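Local coordinates for replicative DNA helicase (Mycobacterium tuberculosis, PDB 2R5U), which probably unwinds duplex DNA ahead of the replisome as a hexameric, ATP-driven 5'-3' helicase, and is represented here by its N-terminal domain, at residues H65-D70 and R98-A103; L73-R78 and L91-L96. All coordinates share one frame; numbering follows the deposited sequence.

Interaction 1: residues H65-D70 and R98-A103; sequences HQNVYD and RRIGGA
Ile100, at the end of the short helix 97-100, faces helix 63-77 and meets Asn67 and Val68 on one flank of it, while the chain around it breaks and turns into helix 102-111. The break is a Schellman motif: Gly101, with a phi of 102°, is its C-prime residue, Gly102 N reaches back to Leu97 O, and Gly101 N makes a weak 3.4 Å bond to Arg98 O. Ile100 comes just before this glycine turn, and its two branches share the work of the contact. Its CG1 sits between the backbone N and the carbonyl carbon (chi1 72°), from where the ethyl arm extends until CD1 lies 3.7 Å from Val68 CG2. Val68 CG2 is aimed at CD1, while the ethyl arm comes across it, the two side chains crossing at about a right angle. The other branch, CG2, runs alongside Asn67 in the opposite sense and comes within 4.2 Å of Asn67 ND2, a loose van der Waals approach to the amide. Hence Ile100 straddles two consecutive residues of helix 63-77, one apolar and buried, the other polar and partly exposed. Leu106 of helix 102-111 touches both Val68 and Ile100 and extends the apolar patch; Tyr105 also packs on Ile100 and gives His65 NE2 a weak hydrogen bond partner through its OH. Such packing of short helices, linked by a glycine turn, against a longer one belongs to the all-helical core of the DnaB-like N-terminal domain.

Interaction 2: residues L73-R78 and L91-L96; sequences LDLYGR and LDRRGL
The C-terminal ends of two helices, 63-77 and 84-93, meet here through charged side chains, and one salt bridge spans them: Asp74 OD1 to Arg94 NH2, 3.1 Å. As a hydrogen bond it is weak, bent to 132° at the hydrogen, and the carboxylate and guanidinium planes stand 73° apart, so a single oxygen takes a single nitrogen with no paired, side-by-side grip. Arg94 gets there on a chain bent at chi2 and chi3, and its NE is turned to a stronger partner, Glu90 of helix 84-93. Directly after Arg94, a Schellman motif closes the helix: Gly95 has positive phi, Leu96 N bonds Leu91 O at 2.9 Å, and Gly95 N bonds Asp92 O at 3.0 Å. Arg93 lies in the last turn of helix 84-93 and Arg94 in the turn that closes it. Arg93 and Arg78 approach from opposite directions, their NH2 atoms 4.1 Å apart and their planes 79° apart. Glu90 OE1 makes salt bridges with both NH2 groups and probably offsets the closeness of the two cations; Arg78 NH1 also pairs with Glu80. Leu75 CD2 makes a loose van der Waals approach at the edge of the Arg93 guanidinium, 4.5 Å from NH2. On its NH1 side Arg93 makes a long, weak ion pair with Glu128 of a neighbouring subunit.

Overall arrangement
Going from the N terminus, helix 63-77 comes first and supplies one side of both contacts: 65-70, near its start, to interaction 1 and 73-78, at its end, to interaction 2. The chain then runs through helix 84-93, and 91-96 returns to the end of helix 63-77, closing the shorter loop of interaction 2. Helix 97-100 follows at once, and 98-103 closes the longer loop of interaction 1, with the other nested inside it. The centres are 10 Å apart and the contacts touch: Ile100 CD1 lies 3.6 Å from Leu91 CD1. Together they tie helices 84-93 and 97-100 to helix 63-77, from surface to buried core, with helix 102-111 leading on from helix 97-100.

Interaction 1: residues H65-D70 and R98-A103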
loop_
_atom_site.group_PDB
_atom_site.type_symbol
_atom_site.label_atom_id
_atom_site.label_comp_id
_atom_site.label_asym_id
_atom_site.label_seq_id
_atom_site.Cartn_x
_atom_site.Cartn_y
_atom_site.Cartn_z
ATOM N N HIS B 65 -4.540 16.923 25.632
ATOM C CA HIS B 65 -3.871 18.146 26.018
ATOM C C HIS B 65 -3.064 18.751 24.871
ATOM O O HIS B 65 -3.101 19.954 24.686
ATOM C CB HIS B 65 -2.998 17.958 27.259
ATOM C CG HIS B 65 -3.767 17.582 28.483
ATOM N ND1 HIS B 65 -3.159 17.176 29.645
ATOM C CD2 HIS B 65 -5.101 17.561 28.727
ATOM C CE1 HIS B 65 -4.077 16.932 30.562
ATOM N NE2 HIS B 65 -5.265 17.154 30.029
ATOM N N GLN B 66 -2.350 17.919 24.098
ATOM C CA GLN B 66 -1.644 18.421 22.909
ATOM C C GLN B 66 -2.616 19.045 21.918
ATOM O O GLN B 66 -2.308 20.064 21.315
ATOM C CB GLN B 66 -0.819 17.333 22.183
ATOM C CG GLN B 66 0.181 17.922 21.168
ATOM C CD GLN B 66 1.294 18.706 21.839
ATOM O OE1 GLN B 66 1.459 19.915 21.601
ATOM N NE2 GLN B 66 2.039 18.041 22.717
ATOM N N ASN B 67 -3.768 18.413 21.734
ATOM C CA ASN B 67 -4.791 18.893 20.802
ATOM C C ASN B 67 -5.260 20.288 21.227
ATOM O O ASN B 67 -5.383 21.198 20.394
ATOM C CB ASN B 67 -6.013 17.968 20.775
ATOM C CG ASN B 67 -5.753 16.603 20.082
ATOM O OD1 ASN B 67 -4.839 16.446 19.267
ATOM N ND2 ASN B 67 -6.603 15.632 20.390
ATOM N N VAL B 68 -5.534 20.445 22.524
ATOM C CA VAL B 68 -6.010 21.728 23.045
ATOM C C VAL B 68 -4.935 22.788 22.829
ATOM O O VAL B 68 -5.222 23.864 22.290
ATOM C CB VAL B 68 -6.409 21.652 24.523
ATOM C CG1 VAL B 68 -6.786 23.069 25.062
ATOM C CG2 VAL B 68 -7.577 20.688 24.679
ATOM N N TYR B 69 -3.706 22.465 23.229
ATOM C CA TYR B 69 -2.573 23.363 23.070
ATOM C C TYR B 69 -2.382 23.813 21.617
ATOM O O TYR B 69 -2.189 25.008 21.352
ATOM C CB TYR B 69 -1.301 22.699 23.603
ATOM C CG TYR B 69 -0.061 23.570 23.530
ATOM C CD1 TYR B 69 0.226 24.484 24.535
ATOM C CD2 TYR B 69 0.829 23.468 22.448
ATOM C CE1 TYR B 69 1.350 25.276 24.478
ATOM C CE2 TYR B 69 1.972 24.256 22.379
ATOM C CZ TYR B 69 2.216 25.161 23.402
ATOM O OH TYR B 69 3.328 25.946 23.379
ATOM N N ASP B 70 -2.425 22.852 20.692
ATOM C CA ASP B 70 -2.239 23.131 19.251
ATOM C C ASP B 70 -3.343 24.056 18.718
ATOM O O ASP B 70 -3.063 24.959 17.924
ATOM C CB ASP B 70 -2.208 21.832 18.419
ATOM C CG ASP B 70 -1.036 20.909 18.769
ATOM O OD1 ASP B 70 -0.108 21.309 19.526
ATOM O OD2 ASP B 70 -1.058 19.741 18.292
ATOM N N ARG B 98 -15.008 16.296 20.144
ATOM C CA ARG B 98 -15.605 15.108 20.768
ATOM C C ARG B 98 -14.550 14.176 21.344
ATOM O O ARG B 98 -14.772 13.541 22.376
ATOM C CB ARG B 98 -16.485 14.353 19.771
ATOM N N ARG B 99 -13.390 14.119 20.693
ATOM C CA ARG B 99 -12.253 13.332 21.184
ATOM C C ARG B 99 -11.905 13.654 22.647
ATOM O O ARG B 99 -11.582 12.747 23.421
ATOM C CB ARG B 99 -11.024 13.554 20.289
ATOM C CG ARG B 99 -9.998 12.419 20.279
ATOM C CD ARG B 99 -10.194 11.506 19.070
ATOM N NE ARG B 99 -9.524 12.014 17.868
ATOM C CZ ARG B 99 -10.012 11.923 16.629
ATOM N NH1 ARG B 99 -11.196 11.357 16.409
ATOM N NH2 ARG B 99 -9.322 12.413 15.603
ATOM N N ILE B 100 -11.994 14.936 23.021
ATOM C CA ILE B 100 -11.557 15.421 24.333
ATOM C C ILE B 100 -12.694 15.638 25.356
ATOM O O ILE B 100 -12.432 15.855 26.540
ATOM C CB ILE B 100 -10.712 16.722 24.200
ATOM C CG1 ILE B 100 -11.600 17.914 23.814
ATOM C CG2 ILE B 100 -9.587 16.540 23.168
ATOM C CD1 ILE B 100 -11.004 19.260 24.160
ATOM N N GLY B 101 -13.944 15.587 24.900
ATOM C CA GLY B 101 -15.100 15.734 25.785
ATOM C C GLY B 101 -15.768 17.099 25.748
ATOM O O GLY B 101 -16.396 17.523 26.729
ATOM N N GLY B 102 -15.611 17.807 24.632
ATOM C CA GLY B 102 -16.393 19.017 24.379
ATOM C C GLY B 102 -15.993 20.225 25.190
ATOM O O GLY B 102 -15.018 20.184 25.953
ATOM N N ALA B 103 -16.753 21.313 25.027
ATOM C CA ALA B 103 -16.494 22.547 25.761
ATOM C C ALA B 103 -16.514 22.358 27.275
ATOM O O ALA B 103 -15.772 23.061 27.973
ATOM C CB ALA B 103 -17.467 23.676 25.338
#

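Interaction 2: residues L73-R78 and L91-L96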
loop_
_atom_site.group_PDB
_atom_site.type_symbol
_atom_site.label_atom_id
_atom_site.label_comp_id
_atom_site.label_asym_id
_atom_site.label_seq_id
_atom_site.Cartn_x
_atom_site.Cartn_y
_atom_site.Cartn_z
ATOM N N LEU B 73 -2.554 27.611 20.018
ATOM C CA LEU B 73 -1.456 28.165 19.240
ATOM C C LEU B 73 -1.906 28.535 17.828
ATOM O O LEU B 73 -1.456 29.542 17.285
ATOM C CB LEU B 73 -0.276 27.197 19.175
ATOM C CG LEU B 73 0.570 26.947 20.423
ATOM C CD1 LEU B 73 1.980 26.674 19.926
ATOM C CD2 LEU B 73 0.569 28.083 21.454
ATOM N N ASP B 74 -2.777 27.714 17.231
ATOM C CA ASP B 74 -3.355 28.029 15.905
ATOM C C ASP B 74 -4.031 29.396 15.882
ATOM O O ASP B 74 -3.792 30.208 14.977
ATOM C CB ASP B 74 -4.378 26.980 15.478
ATOM C CG ASP B 74 -3.941 26.208 14.266
ATOM O OD1 ASP B 74 -3.163 25.235 14.428
ATOM O OD2 ASP B 74 -4.380 26.586 13.143
ATOM N N LEU B 75 -4.882 29.628 16.878
ATOM C CA LEU B 75 -5.608 30.882 17.039
ATOM C C LEU B 75 -4.672 32.060 17.309
ATOM O O LEU B 75 -4.768 33.099 16.668
ATOM C CB LEU B 75 -6.642 30.742 18.157
ATOM C CG LEU B 75 -7.867 29.880 17.796
ATOM C CD1 LEU B 75 -8.686 29.564 19.034
ATOM C CD2 LEU B 75 -8.723 30.589 16.762
ATOM N N TYR B 76 -3.760 31.869 18.259
ATOM C CA TYR B 76 -2.800 32.893 18.649
ATOM C C TYR B 76 -1.883 33.326 17.479
ATOM O O TYR B 76 -1.611 34.516 17.310
ATOM C CB TYR B 76 -2.009 32.377 19.850
ATOM C CG TYR B 76 -0.881 33.244 20.362
ATOM C CD1 TYR B 76 -1.119 34.268 21.286
ATOM C CD2 TYR B 76 0.437 32.975 19.998
ATOM C CE1 TYR B 76 -0.064 35.034 21.794
ATOM C CE2 TYR B 76 1.491 33.728 20.490
ATOM C CZ TYR B 76 1.236 34.754 21.378
ATOM O OH TYR B 76 2.298 35.473 21.858
ATOM N N GLY B 77 -1.417 32.362 16.685
ATOM C CA GLY B 77 -0.592 32.639 15.501
ATOM C C GLY B 77 -1.343 33.419 14.428
ATOM O O GLY B 77 -0.734 34.033 13.560
ATOM N N ARG B 78 -2.670 33.402 14.516
ATOM C CA ARG B 78 -3.540 34.139 13.614
ATOM C C ARG B 78 -4.023 35.461 14.165
ATOM O O ARG B 78 -4.787 36.152 13.509
ATOM C CB ARG B 78 -4.737 33.277 13.236
ATOM C CG ARG B 78 -4.442 32.312 12.121
ATOM C CD ARG B 78 -5.717 31.670 11.631
ATOM N NE ARG B 78 -6.089 30.520 12.445
ATOM C CZ ARG B 78 -7.322 30.273 12.872
ATOM N NH1 ARG B 78 -8.312 31.105 12.573
ATOM N NH2 ARG B 78 -7.565 29.200 13.609
ATOM N N LEU B 91 -11.074 23.358 17.698
ATOM C CA LEU B 91 -11.080 21.890 17.894
ATOM C C LEU B 91 -12.141 21.161 17.067
ATOM O O LEU B 91 -11.854 20.129 16.457
ATOM C CB LEU B 91 -11.215 21.526 19.384
ATOM C CG LEU B 91 -10.011 21.855 20.285
ATOM C CD1 LEU B 91 -10.462 21.839 21.734
ATOM C CD2 LEU B 91 -8.832 20.926 20.075
ATOM N N ASP B 92 -13.365 21.696 17.050
ATOM C CA ASP B 92 -14.451 21.164 16.219
ATOM C C ASP B 92 -14.118 21.170 14.712
ATOM O O ASP B 92 -14.417 20.210 14.014
ATOM C CB ASP B 92 -15.752 21.929 16.497
ATOM C CG ASP B 92 -16.959 21.307 15.831
ATOM O OD1 ASP B 92 -17.324 20.157 16.179
ATOM O OD2 ASP B 92 -17.554 21.982 14.959
ATOM N N ARG B 93 -13.489 22.235 14.218
ATOM C CA ARG B 93 -13.020 22.258 12.826
ATOM C C ARG B 93 -12.039 21.119 12.547
ATOM O O ARG B 93 -12.012 20.575 11.453
ATOM C CB ARG B 93 -12.367 23.600 12.469
ATOM C CG ARG B 93 -13.368 24.678 12.109
ATOM C CD ARG B 93 -12.685 25.933 11.566
ATOM N NE ARG B 93 -11.928 26.635 12.594
ATOM C CZ ARG B 93 -12.347 27.719 13.248
ATOM N NH1 ARG B 93 -13.527 28.272 12.975
ATOM N NH2 ARG B 93 -11.565 28.259 14.175
ATOM N N ARG B 94 -11.245 20.760 13.550
ATOM C CA ARG B 94 -10.264 19.703 13.397
ATOM C C ARG B 94 -10.841 18.290 13.625
ATOM O O ARG B 94 -10.122 17.297 13.495
ATOM C CB ARG B 94 -9.086 19.968 14.333
ATOM C CG ARG B 94 -8.129 21.047 13.843
ATOM C CD ARG B 94 -7.695 21.916 14.996
ATOM N NE ARG B 94 -6.308 22.360 14.882
ATOM C CZ ARG B 94 -5.365 22.110 15.791
ATOM N NH1 ARG B 94 -5.655 21.426 16.910
ATOM N NH2 ARG B 94 -4.128 22.551 15.586
ATOM N N GLY B 95 -12.132 18.203 13.947
ATOM C CA GLY B 95 -12.773 16.932 14.306
ATOM C C GLY B 95 -12.347 16.365 15.659
ATOM O O GLY B 95 -12.539 15.174 15.932
ATOM N N LEU B 96 -11.776 17.207 16.520
ATOM C CA LEU B 96 -11.188 16.731 17.783
ATOM C C LEU B 96 -11.959 17.107 19.044
ATOM O O LEU B 96 -11.589 16.685 20.142
ATOM C CB LEU B 96 -9.734 17.196 17.910
ATOM C CG LEU B 96 -8.732 16.714 16.857
ATOM C CD1 LEU B 96 -7.557 17.658 16.786
ATOM C CD2 LEU B 96 -8.279 15.277 17.133
#